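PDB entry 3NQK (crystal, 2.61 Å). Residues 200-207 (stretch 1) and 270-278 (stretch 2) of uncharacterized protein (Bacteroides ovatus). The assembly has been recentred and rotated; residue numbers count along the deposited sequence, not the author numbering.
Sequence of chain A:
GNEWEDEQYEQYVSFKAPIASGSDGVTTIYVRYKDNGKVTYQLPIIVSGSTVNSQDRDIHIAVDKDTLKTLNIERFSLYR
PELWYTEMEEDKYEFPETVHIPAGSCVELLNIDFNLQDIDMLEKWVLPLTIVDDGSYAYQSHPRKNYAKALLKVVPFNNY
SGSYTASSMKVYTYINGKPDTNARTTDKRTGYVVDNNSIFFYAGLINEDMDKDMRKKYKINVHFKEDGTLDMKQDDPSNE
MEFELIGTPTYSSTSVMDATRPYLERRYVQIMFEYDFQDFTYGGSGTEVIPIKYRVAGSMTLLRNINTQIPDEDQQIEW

Stretch 1 (200-207) FFYAGLIN
Stretch 2 270-278: QIMFEYDFQ

The contact between these two stretches illustrates how a tight turn can be seated on the side-chain face of a strand, with one backbone-to-hydroxyl hydrogen bond set among apolar contacts. Residues 270-278 form an extended strand whose alternation sends Ile271, Phe273, Tyr275 and Phe277 toward the other segment. In the first stretch, strand 200-202 gives way to a type II' beta turn from Ala203 to Ile206, closed by Ile206 N to Ala203 O at 3.1 Å. The backbones remain well apart, with CA atoms 12.0 Å apart at Phe201 and Ile271 and 7.4 Å apart at Ala203 and Phe277, so side chains, from both segments at Phe201 and Ile271, bridge the gap.

Tyr275 (chi1 62°, p; chi2 81°) reaches across to accept a hydrogen bond from Gly204 N at its OH, 2.8 Å away and nearly linear at 175°. The amide lies at the ring edge, where a phenolic oxygen can meet it. Phe277 (chi1 84°, p; chi2 -80°) presents one ring face to Ala203, whose CB sits 3.5 Å from the ring centroid and 9° off the normal, a CH-pi contact. The methyl lies over the ring with no further side-chain atoms between them. Ile206 (m, m) adds CG1 at 4.0 Å from Phe277 CE2.

Gly204 suits its place twice over: its phi/psi of 51/-126 has the positive phi that favours glycine, and an ideal CB would lie 2.5 Å from Phe277 CE1, a clash. Gly204 CA instead packs 3.7 Å from Phe277 CE1.

Earlier in both segments, which advance the same way from the Phe201-Ile271 pair to the Ala203-Phe277 pair, Phe201 (m, chi2 -88°) and Ile271 (p, t) span the wider separation, Phe201 CE2 meeting Ile271 CD1 at 3.7 Å. Phe273 points toward the first stretch but makes no contact. The interface buries 255 Å² in total, Phe277 contributing the largest share.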

# COMPACT_ATOMS: atom_id res chain seq x y z
N PHE A 200 -24.16 -11.86 -6.07
CA PHE A 200 -25.40 -12.55 -5.79
C PHE A 200 -25.65 -12.66 -4.31
O PHE A 200 -24.73 -12.60 -3.52
CB PHE A 200 -25.45 -13.95 -6.46
CG PHE A 200 -24.64 -15.02 -5.75
CD1 PHE A 200 -25.07 -15.56 -4.56
CD2 PHE A 200 -23.46 -15.50 -6.30
CE1 PHE A 200 -24.31 -16.53 -3.90
CE2 PHE A 200 -22.70 -16.45 -5.64
CZ PHE A 200 -23.13 -16.95 -4.44
N PHE A 201 -26.93 -12.75 -3.96
CA PHE A 201 -27.39 -12.96 -2.60
C PHE A 201 -28.24 -14.20 -2.60
O PHE A 201 -28.82 -14.55 -3.62
CB PHE A 201 -28.31 -11.82 -2.13
CG PHE A 201 -27.64 -10.51 -2.01
CD1 PHE A 201 -27.02 -10.15 -0.84
CD2 PHE A 201 -27.78 -9.56 -3.00
CE1 PHE A 201 -26.45 -8.90 -0.70
CE2 PHE A 201 -27.20 -8.31 -2.88
CZ PHE A 201 -26.54 -7.98 -1.73
N TYR A 202 -28.44 -14.79 -1.44
CA TYR A 202 -29.42 -15.83 -1.32
C TYR A 202 -30.78 -15.18 -0.97
O TYR A 202 -30.86 -14.28 -0.14
CB TYR A 202 -29.01 -16.86 -0.27
CG TYR A 202 -27.78 -17.65 -0.67
CD1 TYR A 202 -27.86 -18.62 -1.66
CD2 TYR A 202 -26.56 -17.44 -0.05
CE1 TYR A 202 -26.72 -19.35 -2.05
CE2 TYR A 202 -25.41 -18.16 -0.43
CZ TYR A 202 -25.50 -19.11 -1.44
OH TYR A 202 -24.39 -19.85 -1.81
N ALA A 203 -31.82 -15.62 -1.65
CA ALA A 203 -33.15 -15.06 -1.49
C ALA A 203 -33.59 -14.91 -0.02
O ALA A 203 -33.41 -15.83 0.81
CB ALA A 203 -34.17 -15.92 -2.25
N GLY A 204 -34.22 -13.78 0.27
CA GLY A 204 -34.87 -13.57 1.55
C GLY A 204 -34.00 -13.88 2.72
O GLY A 204 -32.90 -13.35 2.84
N LEU A 205 -34.49 -14.74 3.60
CA LEU A 205 -33.78 -15.09 4.83
C LEU A 205 -33.22 -16.52 4.78
O LEU A 205 -32.82 -17.07 5.80
CB LEU A 205 -34.70 -14.93 6.05
CG LEU A 205 -35.12 -13.48 6.37
CD1 LEU A 205 -36.00 -13.45 7.62
CD2 LEU A 205 -33.91 -12.60 6.56
N ILE A 206 -33.14 -17.08 3.58
CA ILE A 206 -32.57 -18.41 3.39
C ILE A 206 -31.21 -18.51 4.08
O ILE A 206 -30.35 -17.61 3.95
CB ILE A 206 -32.40 -18.73 1.89
CG1 ILE A 206 -33.76 -19.00 1.24
CG2 ILE A 206 -31.46 -19.91 1.68
CD1 ILE A 206 -34.46 -20.20 1.78
N ASN A 207 -31.02 -19.59 4.84
CA ASN A 207 -29.78 -19.81 5.57
C ASN A 207 -28.59 -19.95 4.63
O ASN A 207 -28.54 -20.87 3.82
CB ASN A 207 -29.90 -21.04 6.46
CG ASN A 207 -28.82 -21.11 7.54
OD1 ASN A 207 -27.63 -20.86 7.29
ND2 ASN A 207 -29.23 -21.45 8.73
N GLN A 270 -26.15 1.45 -1.39
CA GLN A 270 -27.46 1.06 -0.93
C GLN A 270 -28.28 0.54 -2.10
O GLN A 270 -28.35 1.19 -3.14
CB GLN A 270 -28.17 2.26 -0.30
CG GLN A 270 -29.56 1.94 0.28
CD GLN A 270 -30.29 3.18 0.77
OE1 GLN A 270 -30.56 4.11 0.00
NE2 GLN A 270 -30.64 3.20 2.05
N ILE A 271 -28.90 -0.61 -1.92
CA ILE A 271 -29.72 -1.19 -2.98
C ILE A 271 -31.17 -1.31 -2.52
O ILE A 271 -31.43 -1.68 -1.38
CB ILE A 271 -29.17 -2.58 -3.44
CG1 ILE A 271 -29.11 -3.56 -2.29
CG2 ILE A 271 -27.80 -2.43 -4.01
CD1 ILE A 271 -28.75 -4.99 -2.73
N MSE A 272 -32.10 -0.97 -3.42
CA MSE A 272 -33.54 -0.95 -3.11
C MSE A 272 -34.30 -1.86 -4.06
O MSE A 272 -34.16 -1.76 -5.27
CB MSE A 272 -34.07 0.47 -3.20
CG MSE A 272 -33.53 1.38 -2.11
SE MSE A 272 -33.41 3.24 -2.65
CE MSE A 272 -31.58 3.28 -3.38
N PHE A 273 -35.12 -2.73 -3.52
CA PHE A 273 -35.71 -3.79 -4.30
C PHE A 273 -36.94 -4.36 -3.64
O PHE A 273 -37.19 -4.13 -2.47
CB PHE A 273 -34.70 -4.90 -4.46
CG PHE A 273 -34.15 -5.39 -3.15
CD1 PHE A 273 -33.03 -4.82 -2.60
CD2 PHE A 273 -34.80 -6.37 -2.44
CE1 PHE A 273 -32.54 -5.25 -1.39
CE2 PHE A 273 -34.31 -6.82 -1.22
CZ PHE A 273 -33.19 -6.26 -0.70
N GLU A 274 -37.65 -5.17 -4.40
CA GLU A 274 -38.83 -5.84 -3.91
C GLU A 274 -39.08 -7.03 -4.79
O GLU A 274 -39.06 -6.91 -6.00
CB GLU A 274 -40.01 -4.89 -3.95
CG GLU A 274 -41.34 -5.51 -3.48
CD GLU A 274 -42.45 -4.46 -3.24
OE1 GLU A 274 -42.39 -3.35 -3.85
OE2 GLU A 274 -43.37 -4.75 -2.44
N TYR A 275 -39.27 -8.20 -4.20
CA TYR A 275 -39.53 -9.41 -4.99
C TYR A 275 -40.29 -10.48 -4.24
O TYR A 275 -40.43 -10.42 -3.02
CB TYR A 275 -38.21 -10.00 -5.51
CG TYR A 275 -37.22 -10.45 -4.43
CD1 TYR A 275 -37.35 -11.67 -3.79
CD2 TYR A 275 -36.12 -9.67 -4.11
CE1 TYR A 275 -36.41 -12.08 -2.81
CE2 TYR A 275 -35.20 -10.06 -3.15
CZ TYR A 275 -35.34 -11.26 -2.51
OH TYR A 275 -34.39 -11.64 -1.55
N ASP A 276 -40.77 -11.46 -4.97
CA ASP A 276 -41.39 -12.63 -4.39
C ASP A 276 -40.52 -13.82 -4.65
O ASP A 276 -39.84 -13.87 -5.68
CB ASP A 276 -42.76 -12.91 -5.04
CG ASP A 276 -43.84 -11.98 -4.55
OD1 ASP A 276 -43.74 -11.46 -3.42
OD2 ASP A 276 -44.85 -11.82 -5.30
N PHE A 277 -40.57 -14.81 -3.75
CA PHE A 277 -39.99 -16.13 -4.01
C PHE A 277 -40.58 -17.14 -3.07
O PHE A 277 -41.31 -16.80 -2.15
CB PHE A 277 -38.48 -16.09 -3.87
CG PHE A 277 -38.00 -16.25 -2.47
CD1 PHE A 277 -38.01 -15.18 -1.59
CD2 PHE A 277 -37.46 -17.46 -2.04
CE1 PHE A 277 -37.53 -15.32 -0.28
CE2 PHE A 277 -36.98 -17.61 -0.73
CZ PHE A 277 -37.02 -16.54 0.14
N GLN A 278 -40.27 -18.40 -3.31
CA GLN A 278 -40.79 -19.51 -2.49
C GLN A 278 -39.66 -20.31 -1.95
O GLN A 278 -38.67 -20.55 -2.65
CB GLN A 278 -41.66 -20.43 -3.34
CG GLN A 278 -42.83 -19.76 -3.96
CD GLN A 278 -43.78 -20.74 -4.62
OE1 GLN A 278 -43.41 -21.88 -4.98
NE2 GLN A 278 -45.02 -20.31 -4.80